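Amidohydrolase (Thermotoga maritima, PDB 3OOQ) probably acts as a metal-dependent hydrolase of the amidohydrolase family, possibly with allantoinase activity. Local coordinates at residues E354-G366 with S373-V385. Sequence-based numbering, arbitrary orientation.
Sequences EPGKDADLVVWSG and SVVERVYIDGVEV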
loop_
_atom_site.group_PDB
_atom_site.type_symbol
_atom_site.label_atom_id
_atom_site.label_comp_id
_atom_site.label_asym_id
_atom_site.label_seq_id
_atom_site.Cartn_x
_atom_site.Cartn_y
_atom_site.Cartn_z
ATOM N N GLU F 354 -5.955 58.264 -15.838
ATOM C CA GLU F 354 -5.303 59.512 -15.502
ATOM C C GLU F 354 -4.109 59.715 -16.421
ATOM O O GLU F 354 -3.438 58.737 -16.777
ATOM C CB GLU F 354 -4.802 59.473 -14.054
ATOM C CG GLU F 354 -5.898 59.482 -13.001
ATOM C CD GLU F 354 -5.375 59.148 -11.605
ATOM O OE1 GLU F 354 -4.140 59.181 -11.403
ATOM O OE2 GLU F 354 -6.203 58.843 -10.714
ATOM N N PRO F 355 -3.810 60.976 -16.766
ATOM C CA PRO F 355 -2.578 61.263 -17.493
ATOM C C PRO F 355 -1.359 60.638 -16.835
ATOM O O PRO F 355 -1.201 60.685 -15.609
ATOM C CB PRO F 355 -2.495 62.796 -17.442
ATOM C CG PRO F 355 -3.941 63.211 -17.383
ATOM C CD PRO F 355 -4.555 62.212 -16.450
ATOM N N GLY F 356 -0.505 60.038 -17.647
ATOM C CA GLY F 356 0.694 59.433 -17.139
ATOM C C GLY F 356 0.565 57.945 -16.880
ATOM O O GLY F 356 1.579 57.255 -16.801
ATOM N N LYS F 357 -0.661 57.437 -16.733
ATOM C CA LYS F 357 -0.863 55.985 -16.503
ATOM C C LYS F 357 -0.725 55.210 -17.822
ATOM O O LYS F 357 -0.868 55.786 -18.908
ATOM C CB LYS F 357 -2.239 55.683 -15.880
ATOM C CG LYS F 357 -2.581 56.258 -14.475
ATOM C CD LYS F 357 -1.445 56.988 -13.770
ATOM C CE LYS F 357 -1.727 57.123 -12.291
ATOM N NZ LYS F 357 -1.431 58.514 -11.794
ATOM N N ASP F 358 -0.442 53.915 -17.722
ATOM C CA ASP F 358 -0.483 53.008 -18.869
ATOM C C ASP F 358 -1.860 53.038 -19.560
ATOM O O ASP F 358 -2.896 53.043 -18.894
ATOM C CB ASP F 358 -0.175 51.566 -18.429
ATOM C CG ASP F 358 1.266 51.376 -17.912
ATOM O OD1 ASP F 358 2.064 52.338 -17.910
ATOM O OD2 ASP F 358 1.603 50.232 -17.513
ATOM N N ALA F 359 -1.859 53.022 -20.897
ATOM C CA ALA F 359 -3.101 53.098 -21.669
ATOM C C ALA F 359 -3.725 51.712 -21.813
ATOM O O ALA F 359 -3.774 51.116 -22.907
ATOM C CB ALA F 359 -2.861 53.741 -23.007
ATOM N N ASP F 360 -4.174 51.198 -20.674
ATOM C CA ASP F 360 -4.900 49.937 -20.627
ATOM C C ASP F 360 -6.350 50.338 -20.524
ATOM O O ASP F 360 -6.805 50.794 -19.464
ATOM C CB ASP F 360 -4.451 49.110 -19.422
ATOM C CG ASP F 360 -2.955 48.817 -19.437
ATOM O OD1 ASP F 360 -2.277 49.099 -20.462
ATOM O OD2 ASP F 360 -2.456 48.298 -18.407
ATOM N N LEU F 361 -7.046 50.228 -21.652
ATOM C CA LEU F 361 -8.378 50.811 -21.809
ATOM C C LEU F 361 -9.347 49.815 -22.420
ATOM O O LEU F 361 -8.989 49.034 -23.311
ATOM C CB LEU F 361 -8.307 52.086 -22.680
ATOM C CG LEU F 361 -7.418 53.221 -22.130
ATOM C CD1 LEU F 361 -7.144 54.306 -23.171
ATOM C CD2 LEU F 361 -8.012 53.829 -20.862
ATOM N N VAL F 362 -10.582 49.837 -21.940
ATOM C CA VAL F 362 -11.583 48.918 -22.470
ATOM C C VAL F 362 -12.783 49.707 -22.949
ATOM O O VAL F 362 -13.322 50.523 -22.201
ATOM C CB VAL F 362 -12.037 47.897 -21.389
ATOM C CG1 VAL F 362 -13.045 46.913 -21.977
ATOM C CG2 VAL F 362 -10.827 47.148 -20.816
ATOM N N VAL F 363 -13.180 49.462 -24.200
ATOM C CA VAL F 363 -14.395 50.030 -24.779
ATOM C C VAL F 363 -15.536 49.063 -24.531
ATOM O O VAL F 363 -15.542 47.953 -25.055
ATOM C CB VAL F 363 -14.271 50.306 -26.321
ATOM C CG1 VAL F 363 -15.575 50.884 -26.870
ATOM C CG2 VAL F 363 -13.088 51.233 -26.638
ATOM N N TRP F 364 -16.491 49.500 -23.717
ATOM C CA TRP F 364 -17.687 48.742 -23.408
ATOM C C TRP F 364 -18.867 49.339 -24.184
ATOM O O TRP F 364 -18.936 50.567 -24.402
ATOM C CB TRP F 364 -18.009 48.850 -21.927
ATOM C CG TRP F 364 -17.152 48.029 -21.028
ATOM C CD1 TRP F 364 -15.940 48.389 -20.505
ATOM C CD2 TRP F 364 -17.429 46.710 -20.528
ATOM N NE1 TRP F 364 -15.438 47.373 -19.723
ATOM C CE2 TRP F 364 -16.332 46.337 -19.709
ATOM C CE3 TRP F 364 -18.488 45.804 -20.701
ATOM C CZ2 TRP F 364 -16.262 45.100 -19.058
ATOM C CZ3 TRP F 364 -18.423 44.564 -20.037
ATOM C CH2 TRP F 364 -17.316 44.232 -19.232
ATOM N N SER F 365 -19.799 48.465 -24.554
ATOM C CA SER F 365 -20.995 48.839 -25.296
ATOM C C SER F 365 -21.973 49.593 -24.391
ATOM O O SER F 365 -22.822 50.334 -24.871
ATOM C CB SER F 365 -21.671 47.576 -25.882
ATOM O OG SER F 365 -22.335 46.830 -24.865
ATOM N N GLY F 366 -21.840 49.371 -23.087
ATOM C CA GLY F 366 -22.707 49.962 -22.068
ATOM C C GLY F 366 -22.001 49.782 -20.741
ATOM O O GLY F 366 -20.837 49.351 -20.709
ATOM N N SER F 373 -24.288 44.582 -21.418
ATOM C CA SER F 373 -23.112 45.235 -22.004
ATOM C C SER F 373 -22.037 44.241 -22.424
ATOM O O SER F 373 -21.889 43.188 -21.800
ATOM C CB SER F 373 -22.516 46.262 -21.040
ATOM O OG SER F 373 -23.522 47.096 -20.501
ATOM N N VAL F 374 -21.295 44.592 -23.479
ATOM C CA VAL F 374 -20.221 43.742 -23.991
ATOM C C VAL F 374 -18.955 44.548 -24.239
ATOM O O VAL F 374 -19.016 45.745 -24.514
ATOM C CB VAL F 374 -20.615 42.989 -25.309
ATOM C CG1 VAL F 374 -21.913 42.173 -25.122
ATOM C CG2 VAL F 374 -20.732 43.944 -26.474
ATOM N N VAL F 375 -17.820 43.873 -24.157
ATOM C CA VAL F 375 -16.544 44.471 -24.490
ATOM C C VAL F 375 -16.373 44.532 -26.005
ATOM O O VAL F 375 -16.399 43.511 -26.675
ATOM C CB VAL F 375 -15.380 43.684 -23.865
ATOM C CG1 VAL F 375 -14.030 44.159 -24.424
ATOM C CG2 VAL F 375 -15.418 43.808 -22.357
ATOM N N GLU F 376 -16.193 45.741 -26.535
ATOM C CA GLU F 376 -15.974 45.894 -27.966
ATOM C C GLU F 376 -14.502 45.866 -28.340
ATOM O O GLU F 376 -14.148 45.347 -29.390
ATOM C CB GLU F 376 -16.667 47.155 -28.481
ATOM C CG GLU F 376 -18.189 47.095 -28.230
ATOM C CD GLU F 376 -18.971 48.206 -28.896
ATOM O OE1 GLU F 376 -18.335 49.126 -29.465
ATOM O OE2 GLU F 376 -20.225 48.151 -28.833
ATOM N N ARG F 377 -13.651 46.431 -27.491
ATOM C CA ARG F 377 -12.215 46.521 -27.772
ATOM C C ARG F 377 -11.437 46.634 -26.493
ATOM O O ARG F 377 -11.949 47.174 -25.518
ATOM C CB ARG F 377 -11.881 47.769 -28.598
ATOM C CG ARG F 377 -12.295 47.718 -30.048
ATOM C CD ARG F 377 -11.665 48.870 -30.770
ATOM N NE ARG F 377 -12.261 49.119 -32.082
ATOM C CZ ARG F 377 -11.872 50.093 -32.895
ATOM N NH1 ARG F 377 -10.892 50.909 -32.531
ATOM N NH2 ARG F 377 -12.466 50.248 -34.075
ATOM N N VAL F 378 -10.191 46.169 -26.517
ATOM C CA VAL F 378 -9.282 46.306 -25.375
ATOM C C VAL F 378 -7.920 46.722 -25.897
ATOM O O VAL F 378 -7.413 46.135 -26.862
ATOM C CB VAL F 378 -9.119 44.985 -24.560
ATOM C CG1 VAL F 378 -8.189 45.201 -23.323
ATOM C CG2 VAL F 378 -10.476 44.450 -24.110
ATOM N N TYR F 379 -7.355 47.747 -25.262
ATOM C CA TYR F 379 -6.007 48.194 -25.533
ATOM C C TYR F 379 -5.218 47.953 -24.269
ATOM O O TYR F 379 -5.756 48.089 -23.169
ATOM C CB TYR F 379 -5.986 49.692 -25.861
ATOM C CG TYR F 379 -6.751 50.067 -27.126
ATOM C CD1 TYR F 379 -8.144 50.205 -27.110
ATOM C CD2 TYR F 379 -6.082 50.294 -28.329
ATOM C CE1 TYR F 379 -8.853 50.550 -28.262
ATOM C CE2 TYR F 379 -6.787 50.647 -29.500
ATOM C CZ TYR F 379 -8.168 50.775 -29.444
ATOM O OH TYR F 379 -8.872 51.126 -30.563
ATOM N N ILE F 380 -3.957 47.572 -24.436
ATOM C CA ILE F 380 -3.008 47.425 -23.331
ATOM C C ILE F 380 -1.742 48.132 -23.801
ATOM O O ILE F 380 -1.271 47.874 -24.908
ATOM C CB ILE F 380 -2.722 45.932 -23.014
ATOM C CG1 ILE F 380 -3.968 45.283 -22.385
ATOM C CG2 ILE F 380 -1.499 45.791 -22.088
ATOM C CD1 ILE F 380 -3.831 43.800 -22.019
ATOM N N ASP F 381 -1.211 49.045 -22.993
ATOM C CA ASP F 381 -0.100 49.909 -23.447
ATOM C C ASP F 381 -0.413 50.567 -24.803
ATOM O O ASP F 381 0.462 50.700 -25.666
ATOM C CB ASP F 381 1.212 49.114 -23.536
ATOM C CG ASP F 381 1.599 48.486 -22.221
ATOM O OD1 ASP F 381 1.349 49.085 -21.145
ATOM O OD2 ASP F 381 2.178 47.390 -22.254
ATOM N N GLY F 382 -1.670 50.961 -24.976
ATOM C CA GLY F 382 -2.111 51.689 -26.156
ATOM C C GLY F 382 -2.167 50.861 -27.431
ATOM O O GLY F 382 -2.296 51.416 -28.517
ATOM N N VAL F 383 -2.072 49.540 -27.286
ATOM C CA VAL F 383 -2.094 48.600 -28.405
ATOM C C VAL F 383 -3.352 47.749 -28.286
ATOM O O VAL F 383 -3.639 47.181 -27.220
ATOM C CB VAL F 383 -0.820 47.699 -28.425
ATOM C CG1 VAL F 383 -0.901 46.639 -29.533
ATOM C CG2 VAL F 383 0.449 48.545 -28.586
ATOM N N GLU F 384 -4.119 47.682 -29.370
ATOM C CA GLU F 384 -5.320 46.841 -29.403
ATOM C C GLU F 384 -4.914 45.365 -29.288
ATOM O O GLU F 384 -4.065 44.894 -30.047
ATOM C CB GLU F 384 -6.130 47.089 -30.682
ATOM C CG GLU F 384 -7.532 46.498 -30.643
ATOM C CD GLU F 384 -8.283 46.658 -31.951
ATOM O OE1 GLU F 384 -7.971 47.569 -32.740
ATOM O OE2 GLU F 384 -9.208 45.862 -32.191
ATOM N N VAL F 385 -5.485 44.670 -28.305
ATOM C CA VAL F 385 -5.218 43.236 -28.074
ATOM C C VAL F 385 -6.499 42.402 -28.159
ATOM O O VAL F 385 -6.456 41.167 -28.096
ATOM C CB VAL F 385 -4.481 42.960 -26.716
ATOM C CG1 VAL F 385 -3.045 43.487 -26.758
ATOM C CG2 VAL F 385 -5.251 43.562 -25.527
#
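Val363 O takes two backbone N-H groups, from Glu376 N at 2.7 Å and, weakly, from Arg377 N at 3.4 Å, which makes a classic beta bulge in the antiparallel hairpin of strands 361-364 and 375-380. This hairpin extends the sheet of the amidohydrolase fold from strand 54-64. Before the bulge Leu361 and Tyr379 form a hydrogen-bonded pair; beyond it the register has slipped by one, and Trp364 lies opposite Val375. Val375 CG2 sits over one face of the indole, 3.6 Å from the centroid of its six-membered ring, a CH-pi contact. With chi1 at 170° Val375 turns CG2 onto the indole and CG1, anti to the backbone N, toward Val362 CG1, 3.8 Å away. Replacing Trp364 with an alanine would probably leave Val375 CG2 without its aromatic cover and open a gap beside Phe54 and Phe59. At the far end Asp381, the second residue of the type I' turn from Ile380 to Val383, donates from N to Asp360 OD1 at 2.7 Å in a nearly straight bond (172°). The carboxylates of Asp358, Asp360 and Asp381 converge on Lys133, whose charge probably offsets their mutual repulsion; Arg135 also pairs with Asp381. At the opposite end Ser365 OG accepts the N-H of Val374 N at 2.8 Å.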